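Local coordinates for protein AlyGC (Glaciecola chathamensis, PDB 5GKD) that degrades alginate as a polysaccharide lyase of family 6, probably by beta-elimination at a calcium-containing active site, at residues 470-475 with 494-499; 516-521 with 550-555; 104-109 with 133-138; 48-53 with 73-78. All coordinates share one frame; numbering follows the deposited sequence.

All four contacts join neighbouring parallel strands on successive coils of right-handed parallel beta-helices, yet each dresses the same kind of ladder differently. Contacts 3 and 4 share the ladder of the family domain, where strands 73-81 and 105-112 are neighbours; both are largely buried. Contacts 1 and 2 lie in the C-terminal half, linked through strands 493-497 and 517-519, and keep one face more open. The two pairs lie 54 to 58 Å apart between centres. Inward faces are mainly aliphatic and aromatic. The other face differs: an aromatic stack in contact 1, a tyrosine-glutamate pair in contact 2, a charged network in contact 3, and T49, I74 and S76 with an arginine turned to D23 in contact 4.

Contact 1. Residues 470-475 with 494-499; sequences EYWVSK and VIFPQR
W472 and F496 lie one on the other as an offset stack, the six-membered ring of the indole and the phenyl ring 4.3 Å apart between centroids with planes 20° from parallel. On the covered face of the indole, F496 CD2 sits 3.5 Å from W472 CE2, displaced toward the rim, while F496 CB comes over the six-membered ring as a CH-pi contact. The indole edge is bordered by Q498 CG, and the amide of Q498 stands steeply to the ring, 74° between planes, its CD 3.7 Å from W472 CE3. At the other end of the indole NE1 gives a weak hydrogen bond to E470 OE1. E470 also reaches F496: its CG lies at the phenyl edge, and OE2 is 3.6 Å from F496 CE2. In W472 and F496 alike CG is anti to the carbonyl carbon (chi1 near -70°), so both rings start from their backbones in the same direction.

This is the like-on-like stacking of a parallel beta-helix, in which equivalent positions of successive coils pile up along a ladder; strand 517-519 continues it beyond 494-497. Backbone bonds run from Y471 N to V494 O, from F496 N to Y471 O and from V473 N to F496 O. On the opposite face, turned to the interior, V473 CG2 meets I495 CG2 at 3.9 Å, and the Y471 hydroxyl bonds to Q467. Past the strands R499, bent at chi2 and chi3, gives NH1 to S474 O at 2.9 Å in the guanidinium plane, and a water joins V473 O to R499 N.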
# COMPACT_ATOMS: atom_id res chain seq x y z
N GLU A 470 -34.50 4.52 6.03
CA GLU A 470 -33.33 5.13 5.41
C GLU A 470 -32.17 5.16 6.40
O GLU A 470 -32.35 5.58 7.55
CB GLU A 470 -33.66 6.55 4.92
CG GLU A 470 -34.64 6.59 3.74
CD GLU A 470 -34.81 7.98 3.11
OE1 GLU A 470 -34.60 9.00 3.80
OE2 GLU A 470 -35.16 8.06 1.91
N TYR A 471 -30.99 4.73 5.96
CA TYR A 471 -29.79 4.73 6.80
C TYR A 471 -28.76 5.63 6.16
O TYR A 471 -28.13 5.25 5.17
CB TYR A 471 -29.25 3.32 6.99
CG TYR A 471 -30.20 2.43 7.73
CD1 TYR A 471 -31.25 1.80 7.07
CD2 TYR A 471 -30.05 2.21 9.08
CE1 TYR A 471 -32.12 0.98 7.74
CE2 TYR A 471 -30.92 1.40 9.77
CZ TYR A 471 -31.95 0.79 9.10
OH TYR A 471 -32.82 -0.03 9.78
N TRP A 472 -28.59 6.83 6.70
CA TRP A 472 -27.63 7.79 6.19
C TRP A 472 -26.31 7.56 6.91
O TRP A 472 -26.28 7.38 8.13
CB TRP A 472 -28.14 9.22 6.39
CG TRP A 472 -29.32 9.50 5.51
CD1 TRP A 472 -30.62 9.20 5.76
CD2 TRP A 472 -29.29 10.08 4.20
NE1 TRP A 472 -31.41 9.57 4.70
CE2 TRP A 472 -30.62 10.12 3.73
CE3 TRP A 472 -28.28 10.59 3.38
CZ2 TRP A 472 -30.96 10.63 2.48
CZ3 TRP A 472 -28.61 11.10 2.15
CH2 TRP A 472 -29.95 11.12 1.71
N VAL A 473 -25.21 7.53 6.16
CA VAL A 473 -23.93 7.07 6.68
C VAL A 473 -22.91 8.17 6.44
O VAL A 473 -22.36 8.29 5.34
CB VAL A 473 -23.50 5.75 6.05
CG1 VAL A 473 -22.16 5.33 6.61
CG2 VAL A 473 -24.54 4.68 6.34
N SER A 474 -22.66 8.98 7.47
CA SER A 474 -21.71 10.07 7.41
C SER A 474 -20.31 9.67 7.86
O SER A 474 -19.39 10.49 7.75
CB SER A 474 -22.20 11.23 8.29
OG SER A 474 -22.61 10.75 9.55
N LYS A 475 -20.13 8.46 8.36
CA LYS A 475 -18.84 8.00 8.85
C LYS A 475 -18.57 6.61 8.31
O LYS A 475 -19.48 5.77 8.28
CB LYS A 475 -18.80 8.00 10.38
CG LYS A 475 -18.85 9.39 10.96
CD LYS A 475 -18.74 9.41 12.48
CE LYS A 475 -19.99 8.83 13.15
NZ LYS A 475 -19.97 8.98 14.65
N VAL A 494 -32.76 1.07 3.06
CA VAL A 494 -31.99 1.84 2.12
C VAL A 494 -30.81 2.48 2.80
O VAL A 494 -30.97 3.16 3.75
CB VAL A 494 -32.89 2.91 1.48
CG1 VAL A 494 -32.18 3.62 0.35
CG2 VAL A 494 -34.15 2.28 0.95
N ILE A 495 -29.62 2.25 2.29
CA ILE A 495 -28.39 2.78 2.88
C ILE A 495 -27.84 3.85 1.95
O ILE A 495 -27.62 3.59 0.76
CB ILE A 495 -27.37 1.66 3.14
CG1 ILE A 495 -27.92 0.67 4.17
CG2 ILE A 495 -26.05 2.26 3.62
CD1 ILE A 495 -27.38 -0.76 4.03
N PHE A 496 -27.63 5.05 2.48
CA PHE A 496 -27.13 6.18 1.70
C PHE A 496 -25.73 6.53 2.17
O PHE A 496 -25.58 7.22 3.18
CB PHE A 496 -28.04 7.40 1.85
CG PHE A 496 -29.37 7.27 1.19
CD1 PHE A 496 -29.51 7.36 -0.18
CD2 PHE A 496 -30.51 7.10 1.95
CE1 PHE A 496 -30.74 7.27 -0.77
CE2 PHE A 496 -31.75 7.01 1.35
CZ PHE A 496 -31.86 7.09 -0.00
N PRO A 497 -24.68 6.11 1.46
CA PRO A 497 -23.34 6.60 1.78
C PRO A 497 -23.20 8.09 1.47
O PRO A 497 -23.69 8.59 0.45
CB PRO A 497 -22.43 5.76 0.88
CG PRO A 497 -23.32 5.40 -0.28
CD PRO A 497 -24.66 5.18 0.32
N GLN A 498 -22.53 8.80 2.37
CA GLN A 498 -22.17 10.18 2.14
C GLN A 498 -20.67 10.39 2.12
O GLN A 498 -20.23 11.53 1.91
CB GLN A 498 -22.81 11.08 3.20
CG GLN A 498 -24.33 11.06 3.19
CD GLN A 498 -24.94 11.81 4.36
OE1 GLN A 498 -25.10 11.25 5.44
NE2 GLN A 498 -25.28 13.07 4.15
N ARG A 499 -19.87 9.35 2.34
CA ARG A 499 -18.41 9.42 2.30
C ARG A 499 -17.88 8.64 1.09
O ARG A 499 -18.61 7.92 0.41
CB ARG A 499 -17.79 8.86 3.59
CG ARG A 499 -18.25 9.54 4.89
CD ARG A 499 -17.44 10.80 5.23
NE ARG A 499 -17.79 11.95 4.40
CZ ARG A 499 -18.84 12.75 4.62
NH1 ARG A 499 -19.64 12.53 5.66
NH2 ARG A 499 -19.09 13.77 3.81
O HOH W 1 -20.48 6.47 3.49

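Contact 2. Residues 516-521 with 550-555; sequences VYVDAT and STFENL
V518 sits at the middle of a parallel ladder, its N bonded to T551 O and its O to E553 N, while T551 N to V516 O and A520 N to E553 O extend the bonding on both sides, the strand axes only 10° apart. On the face shared by Y517, T551, D519 and E553, the tyrosine ring leans across the neighbouring strand. Its CG is anti to the backbone N (chi1 -168°), and Y517 CE2 comes within 3.5 Å of T551 CG2, which lies oblique to the ring. Farther out, Y517 OH gives a weak hydrogen bond to E553 OE1 at 2.7 Å, with ring and carboxylate planes 68° apart, so the phenol bridges two residues of the next coil.

D519 OD1 gathers three donors. T521 OG1 donates to the syn lone pair of D519 OD1 at 2.6 Å, whereas T521 N, closing an Asx turn, and N554 ND2 both come from above the carboxylate plane. The N554 ND2 bond to D519 OD1 is 3.2 Å long and lies in the amide plane. This concentration of donors would be expected to stabilise the carboxylate charge. Nearby, one water donates to A520 O and N554 O, joining the two segments just past the last bridge, D519 with E553.

On the reverse face V518 CB and CG2 both approach F552 CD2, CB at 3.7 Å, and A520 CB meets L555 CD1 at 4.0 Å. F552 continues inward to F563, edge-to-face, and to F582 on the following coil. Successive coils in parallel register, with V518 and F552 stacked inside and a polar row outside, are the build of a right-handed parallel beta-helix.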
# COMPACT_ATOMS: atom_id res chain seq x y z
N VAL A 516 -29.95 -5.92 1.29
CA VAL A 516 -29.86 -4.50 1.55
C VAL A 516 -29.97 -3.75 0.23
O VAL A 516 -29.83 -4.32 -0.86
CB VAL A 516 -28.56 -4.13 2.30
CG1 VAL A 516 -28.34 -5.07 3.47
CG2 VAL A 516 -27.36 -4.12 1.36
N TYR A 517 -30.22 -2.46 0.32
CA TYR A 517 -30.35 -1.60 -0.84
C TYR A 517 -29.46 -0.38 -0.63
O TYR A 517 -29.59 0.31 0.38
CB TYR A 517 -31.82 -1.20 -1.04
CG TYR A 517 -32.11 -0.55 -2.36
CD1 TYR A 517 -31.78 0.78 -2.60
CD2 TYR A 517 -32.73 -1.27 -3.39
CE1 TYR A 517 -32.04 1.39 -3.82
CE2 TYR A 517 -32.99 -0.67 -4.62
CZ TYR A 517 -32.64 0.66 -4.82
OH TYR A 517 -32.90 1.26 -6.03
N VAL A 518 -28.56 -0.13 -1.56
CA VAL A 518 -27.61 0.97 -1.45
C VAL A 518 -27.81 1.89 -2.63
O VAL A 518 -27.69 1.47 -3.78
CB VAL A 518 -26.15 0.50 -1.38
CG1 VAL A 518 -25.23 1.72 -1.32
CG2 VAL A 518 -25.90 -0.37 -0.17
N ASP A 519 -28.11 3.15 -2.33
CA ASP A 519 -28.17 4.22 -3.31
C ASP A 519 -27.04 5.19 -2.97
O ASP A 519 -27.10 5.87 -1.95
CB ASP A 519 -29.54 4.90 -3.28
CG ASP A 519 -29.64 6.10 -4.20
OD1 ASP A 519 -28.72 6.37 -4.98
OD2 ASP A 519 -30.68 6.80 -4.13
N ALA A 520 -26.02 5.22 -3.82
CA ALA A 520 -24.83 6.04 -3.61
C ALA A 520 -24.96 7.44 -4.20
O ALA A 520 -23.94 8.11 -4.42
CB ALA A 520 -23.60 5.35 -4.20
N THR A 521 -26.18 7.90 -4.46
CA THR A 521 -26.41 9.24 -5.02
C THR A 521 -25.69 10.34 -4.24
O THR A 521 -25.18 11.30 -4.83
CB THR A 521 -27.92 9.51 -5.06
OG1 THR A 521 -28.52 8.69 -6.07
CG2 THR A 521 -28.22 11.00 -5.32
N SER A 550 -29.09 -8.34 -2.80
CA SER A 550 -28.90 -6.93 -2.54
C SER A 550 -28.86 -6.14 -3.84
O SER A 550 -28.65 -6.69 -4.92
CB SER A 550 -27.61 -6.69 -1.73
OG SER A 550 -27.69 -7.34 -0.48
N THR A 551 -29.05 -4.84 -3.71
CA THR A 551 -29.12 -3.95 -4.85
C THR A 551 -28.23 -2.75 -4.59
O THR A 551 -28.25 -2.17 -3.50
CB THR A 551 -30.57 -3.48 -5.10
OG1 THR A 551 -31.41 -4.63 -5.24
CG2 THR A 551 -30.65 -2.64 -6.37
N PHE A 552 -27.46 -2.36 -5.60
CA PHE A 552 -26.49 -1.28 -5.46
C PHE A 552 -26.61 -0.40 -6.69
O PHE A 552 -26.42 -0.89 -7.81
CB PHE A 552 -25.06 -1.84 -5.32
CG PHE A 552 -24.91 -2.86 -4.20
CD1 PHE A 552 -25.12 -4.21 -4.46
CD2 PHE A 552 -24.57 -2.47 -2.91
CE1 PHE A 552 -24.99 -5.13 -3.46
CE2 PHE A 552 -24.46 -3.40 -1.91
CZ PHE A 552 -24.67 -4.74 -2.18
N GLU A 553 -26.94 0.87 -6.50
CA GLU A 553 -27.28 1.75 -7.61
C GLU A 553 -26.61 3.10 -7.47
O GLU A 553 -26.36 3.59 -6.37
CB GLU A 553 -28.78 1.99 -7.71
CG GLU A 553 -29.57 0.84 -8.24
CD GLU A 553 -31.03 1.20 -8.43
OE1 GLU A 553 -31.43 2.32 -8.03
OE2 GLU A 553 -31.78 0.36 -8.99
N ASN A 554 -26.38 3.73 -8.63
CA ASN A 554 -26.02 5.14 -8.71
C ASN A 554 -24.65 5.42 -8.11
O ASN A 554 -24.45 6.40 -7.39
CB ASN A 554 -27.11 6.01 -8.06
CG ASN A 554 -28.45 5.86 -8.76
OD1 ASN A 554 -28.53 5.81 -9.99
ND2 ASN A 554 -29.52 5.77 -7.97
N LEU A 555 -23.69 4.53 -8.39
CA LEU A 555 -22.29 4.79 -8.10
C LEU A 555 -21.69 5.59 -9.27
O LEU A 555 -20.76 5.17 -9.95
CB LEU A 555 -21.53 3.49 -7.87
CG LEU A 555 -21.70 2.76 -6.53
CD1 LEU A 555 -23.05 2.09 -6.39
CD2 LEU A 555 -20.58 1.74 -6.36
O HOH W 2 -22.82 8.60 -6.86

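Contact 3. Residues 104-109 with 133-138; sequences SRVTQV and NRFDHN
R105 and D136 form the main salt bridge across this contact. The guanidinium grips the carboxylate side-on, NE to D136 OD1 at 2.8 Å and NH1 to D136 OD2 at 2.9 Å, both on the syn side. The R105 chain, extended from CG to NE, carries its guanidinium out to the carboxylate, and the two side chains cross at about a right angle. OD2 also takes H137 ND1 through its anti lone pair, and T107 OG1 lies 2.8 Å from the same D136 OD2.

Stacking comes next. The guanidinium of R134 lies flat on that of R105, planes 7° apart, with R134 NH1 over the centre of the R105 group. The two NH1 atoms are 3.6 Å apart; the like charges are probably tolerated because D136 and, on the next coil, D167 provide negative charge alongside.

Amide side chains supply a third kind of bond. N133 OD1 accepts S104 N in the carbonyl plane, and N138 spans the corner: its OD1 takes V109 N at 2.8 Å while its ND2 gives to V106 O, from above that carbonyl plane. V106 O thus has two donors, the other being D136 N. N138 ND2 also lies over the centre of the F135 ring, 3.0 Å above its plane.

On the inward face V106 CB meets F135 CD1 at 3.9 Å. One coil on, N169 repeats the pattern of N138, giving ND2 to F135 O and accepting N138 N at OD1: an asparagine ladder at the turn, a known feature of pectate-lyase-like parallel beta-helices, to which the chondroitinase B family belongs.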
# COMPACT_ATOMS: atom_id res chain seq x y z
N SER A 104 19.75 -30.32 22.14
CA SER A 104 18.87 -29.44 22.88
C SER A 104 17.43 -29.69 22.47
O SER A 104 17.14 -30.24 21.41
CB SER A 104 19.25 -27.97 22.65
OG SER A 104 20.54 -27.74 23.16
N ARG A 105 16.51 -29.29 23.34
CA ARG A 105 15.13 -29.71 23.18
C ARG A 105 14.19 -28.54 23.47
O ARG A 105 14.38 -27.82 24.45
CB ARG A 105 14.83 -30.88 24.12
CG ARG A 105 13.42 -31.36 24.09
CD ARG A 105 13.23 -32.52 25.05
NE ARG A 105 11.88 -33.04 25.03
CZ ARG A 105 11.40 -33.90 25.92
NH1 ARG A 105 10.15 -34.34 25.82
NH2 ARG A 105 12.19 -34.33 26.90
N VAL A 106 13.22 -28.34 22.59
CA VAL A 106 12.12 -27.41 22.84
C VAL A 106 10.85 -28.25 22.90
O VAL A 106 10.51 -28.91 21.91
CB VAL A 106 12.01 -26.33 21.76
CG1 VAL A 106 10.76 -25.48 21.97
CG2 VAL A 106 13.26 -25.48 21.72
N THR A 107 10.17 -28.23 24.03
CA THR A 107 9.02 -29.09 24.25
C THR A 107 7.94 -28.32 24.99
O THR A 107 8.24 -27.49 25.84
CB THR A 107 9.40 -30.37 25.02
OG1 THR A 107 8.25 -31.21 25.19
CG2 THR A 107 10.00 -30.03 26.40
N GLN A 108 6.69 -28.57 24.63
CA GLN A 108 5.56 -27.97 25.33
C GLN A 108 5.62 -26.45 25.27
O GLN A 108 5.43 -25.76 26.28
CB GLN A 108 5.49 -28.47 26.77
CG GLN A 108 5.27 -29.98 26.91
CD GLN A 108 4.77 -30.37 28.29
OE1 GLN A 108 3.82 -29.79 28.78
NE2 GLN A 108 5.40 -31.36 28.90
N VAL A 109 5.88 -25.91 24.09
CA VAL A 109 5.67 -24.48 23.92
C VAL A 109 4.66 -24.24 22.81
O VAL A 109 4.58 -24.96 21.81
CB VAL A 109 6.97 -23.66 23.72
CG1 VAL A 109 8.21 -24.43 24.05
CG2 VAL A 109 7.02 -22.96 22.38
N ASN A 133 19.07 -32.15 17.92
CA ASN A 133 18.03 -31.42 18.63
C ASN A 133 16.69 -32.13 18.53
O ASN A 133 16.48 -33.02 17.71
CB ASN A 133 17.94 -29.99 18.08
CG ASN A 133 19.19 -29.20 18.42
OD1 ASN A 133 19.74 -29.37 19.50
ND2 ASN A 133 19.64 -28.35 17.49
N ARG A 134 15.76 -31.71 19.39
CA ARG A 134 14.42 -32.27 19.42
C ARG A 134 13.40 -31.15 19.57
O ARG A 134 13.57 -30.25 20.40
CB ARG A 134 14.26 -33.28 20.55
CG ARG A 134 12.92 -34.01 20.51
CD ARG A 134 12.83 -35.11 21.56
NE ARG A 134 11.49 -35.64 21.63
CZ ARG A 134 11.02 -36.37 22.63
NH1 ARG A 134 11.81 -36.67 23.64
NH2 ARG A 134 9.77 -36.80 22.61
N PHE A 135 12.35 -31.21 18.77
CA PHE A 135 11.22 -30.28 18.86
C PHE A 135 9.95 -31.12 18.96
O PHE A 135 9.47 -31.66 17.95
CB PHE A 135 11.22 -29.35 17.65
CG PHE A 135 10.17 -28.29 17.70
CD1 PHE A 135 10.42 -27.06 18.30
CD2 PHE A 135 8.94 -28.50 17.09
CE1 PHE A 135 9.44 -26.07 18.34
CE2 PHE A 135 7.97 -27.51 17.11
CZ PHE A 135 8.22 -26.30 17.73
N ASP A 136 9.39 -31.22 20.17
CA ASP A 136 8.34 -32.19 20.45
C ASP A 136 7.25 -31.62 21.36
O ASP A 136 7.50 -30.74 22.18
CB ASP A 136 8.91 -33.45 21.11
CG ASP A 136 9.41 -33.18 22.51
OD1 ASP A 136 10.55 -32.72 22.63
OD2 ASP A 136 8.66 -33.38 23.48
N HIS A 137 6.04 -32.17 21.22
CA HIS A 137 4.88 -31.81 22.04
C HIS A 137 4.66 -30.29 22.05
O HIS A 137 4.27 -29.71 23.06
CB HIS A 137 5.01 -32.36 23.47
CG HIS A 137 5.01 -33.86 23.54
ND1 HIS A 137 6.16 -34.63 23.42
CD2 HIS A 137 3.99 -34.75 23.69
CE1 HIS A 137 5.85 -35.91 23.50
NE2 HIS A 137 4.54 -36.01 23.66
N ASN A 138 4.88 -29.66 20.91
CA ASN A 138 4.62 -28.23 20.77
C ASN A 138 3.30 -28.00 20.02
O ASN A 138 2.67 -28.93 19.50
CB ASN A 138 5.80 -27.55 20.07
CG ASN A 138 7.08 -27.69 20.86
OD1 ASN A 138 7.17 -27.20 22.00
ND2 ASN A 138 8.06 -28.36 20.29

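Contact 4. Residues 48-53 with 73-78; sequences ITLRGQ and LIVSGL
R51 and S76 meet at close range: R51 CB lies 3.4 Å from S76 OG and 3.3 Å from S76 O. S76 OG sits between its backbone N and carbonyl carbon (chi1 68°), the crowded position, which brings it against R51 CB. Just beyond, G52 N bonds to S76 O at 3.1 Å, and G52 faces G77 so closely that a beta carbon on G52 would collide with G77 O. The methyl L78 CD2 is 3.8 Å from G52 N, while the chain turns a corner at G77, whose phi is positive.

Between the strands the ladder is regular, with I74 N to I48 O, L50 N to I74 O and S76 N to L50 O. It joins two successive coils of the right-handed parallel beta-helix of the family domain, near its N-terminal end; strand 23-26 flanks it on one side and 105-112 on the other.

Side chains touch more loosely along the rest of the contact. On the face of I48, L50, L73 and V75, I48 CB and L73 CD2 are 4.2 Å apart and L50 CB and V75 CG2 4.3 Å; L50, L73 and V75 also pack on F38, and I48 on A40. On the T49 and I74 face, T49 OG1 approaches I74 CB at 3.8 Å, the two side chains crossing obliquely. I74 and S76 are partly exposed there, and the bent arginine chain leads away from S76, its NH1 forming a salt bridge with D23 on the preceding coil.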
# COMPACT_ATOMS: atom_id res chain seq x y z
N ILE A 48 20.49 -27.97 31.28
CA ILE A 48 20.06 -26.69 31.83
C ILE A 48 18.73 -26.32 31.19
O ILE A 48 18.61 -26.33 29.96
CB ILE A 48 21.11 -25.59 31.61
CG1 ILE A 48 22.45 -26.03 32.19
CG2 ILE A 48 20.66 -24.30 32.26
CD1 ILE A 48 23.56 -25.06 31.87
N THR A 49 17.74 -26.02 32.02
CA THR A 49 16.36 -25.87 31.58
C THR A 49 15.90 -24.43 31.77
O THR A 49 16.23 -23.79 32.77
CB THR A 49 15.45 -26.83 32.37
OG1 THR A 49 15.86 -28.19 32.12
CG2 THR A 49 14.00 -26.67 31.99
N LEU A 50 15.19 -23.91 30.78
CA LEU A 50 14.42 -22.67 30.86
C LEU A 50 12.95 -23.04 30.73
O LEU A 50 12.56 -23.62 29.71
CB LEU A 50 14.80 -21.72 29.73
CG LEU A 50 14.62 -20.20 29.77
CD1 LEU A 50 14.19 -19.64 28.44
CD2 LEU A 50 13.80 -19.64 30.93
N ARG A 51 12.14 -22.70 31.73
CA ARG A 51 10.75 -23.13 31.69
C ARG A 51 9.85 -22.11 32.38
O ARG A 51 10.29 -21.33 33.22
CB ARG A 51 10.55 -24.52 32.33
CG ARG A 51 11.40 -24.76 33.53
CD ARG A 51 11.12 -26.12 34.21
NE ARG A 51 9.99 -25.94 35.10
CZ ARG A 51 10.03 -26.02 36.41
NH1 ARG A 51 11.14 -26.34 37.05
NH2 ARG A 51 8.93 -25.80 37.09
N GLY A 52 8.58 -22.13 32.01
CA GLY A 52 7.62 -21.27 32.67
C GLY A 52 7.23 -21.86 34.01
O GLY A 52 7.13 -23.08 34.18
N GLN A 53 7.02 -20.97 34.99
CA GLN A 53 6.62 -21.38 36.33
C GLN A 53 5.40 -22.29 36.30
O GLN A 53 5.41 -23.38 36.88
CB GLN A 53 6.34 -20.14 37.17
CG GLN A 53 6.02 -20.42 38.63
CD GLN A 53 5.60 -19.17 39.38
OE1 GLN A 53 5.55 -18.08 38.82
NE2 GLN A 53 5.28 -19.32 40.64
N LEU A 73 20.44 -28.22 26.40
CA LEU A 73 19.45 -27.28 26.90
C LEU A 73 18.05 -27.85 26.70
O LEU A 73 17.80 -28.63 25.78
CB LEU A 73 19.56 -25.93 26.19
CG LEU A 73 20.99 -25.40 26.07
CD1 LEU A 73 21.04 -24.14 25.21
CD2 LEU A 73 21.58 -25.13 27.46
N ILE A 74 17.13 -27.42 27.56
CA ILE A 74 15.71 -27.72 27.42
C ILE A 74 14.92 -26.43 27.65
O ILE A 74 15.19 -25.71 28.62
CB ILE A 74 15.25 -28.79 28.41
CG1 ILE A 74 16.11 -30.05 28.27
CG2 ILE A 74 13.79 -29.11 28.17
CD1 ILE A 74 15.72 -31.13 29.25
N VAL A 75 13.97 -26.14 26.78
CA VAL A 75 13.04 -25.02 26.95
C VAL A 75 11.62 -25.57 26.94
O VAL A 75 11.26 -26.32 26.02
CB VAL A 75 13.21 -23.96 25.85
CG1 VAL A 75 12.22 -22.84 26.06
CG2 VAL A 75 14.63 -23.43 25.82
N SER A 76 10.81 -25.19 27.93
CA SER A 76 9.46 -25.74 28.00
C SER A 76 8.49 -24.79 28.69
O SER A 76 8.88 -23.94 29.50
CB SER A 76 9.44 -27.09 28.71
OG SER A 76 9.73 -26.95 30.08
N GLY A 77 7.22 -24.96 28.37
CA GLY A 77 6.16 -24.31 29.12
C GLY A 77 6.02 -22.83 28.89
O GLY A 77 5.80 -22.08 29.84
N LEU A 78 6.15 -22.38 27.64
CA LEU A 78 5.99 -20.99 27.26
C LEU A 78 4.90 -20.86 26.21
O LEU A 78 4.65 -21.79 25.43
CB LEU A 78 7.30 -20.39 26.71
CG LEU A 78 8.58 -20.62 27.52
CD1 LEU A 78 9.80 -20.07 26.79
CD2 LEU A 78 8.43 -20.00 28.91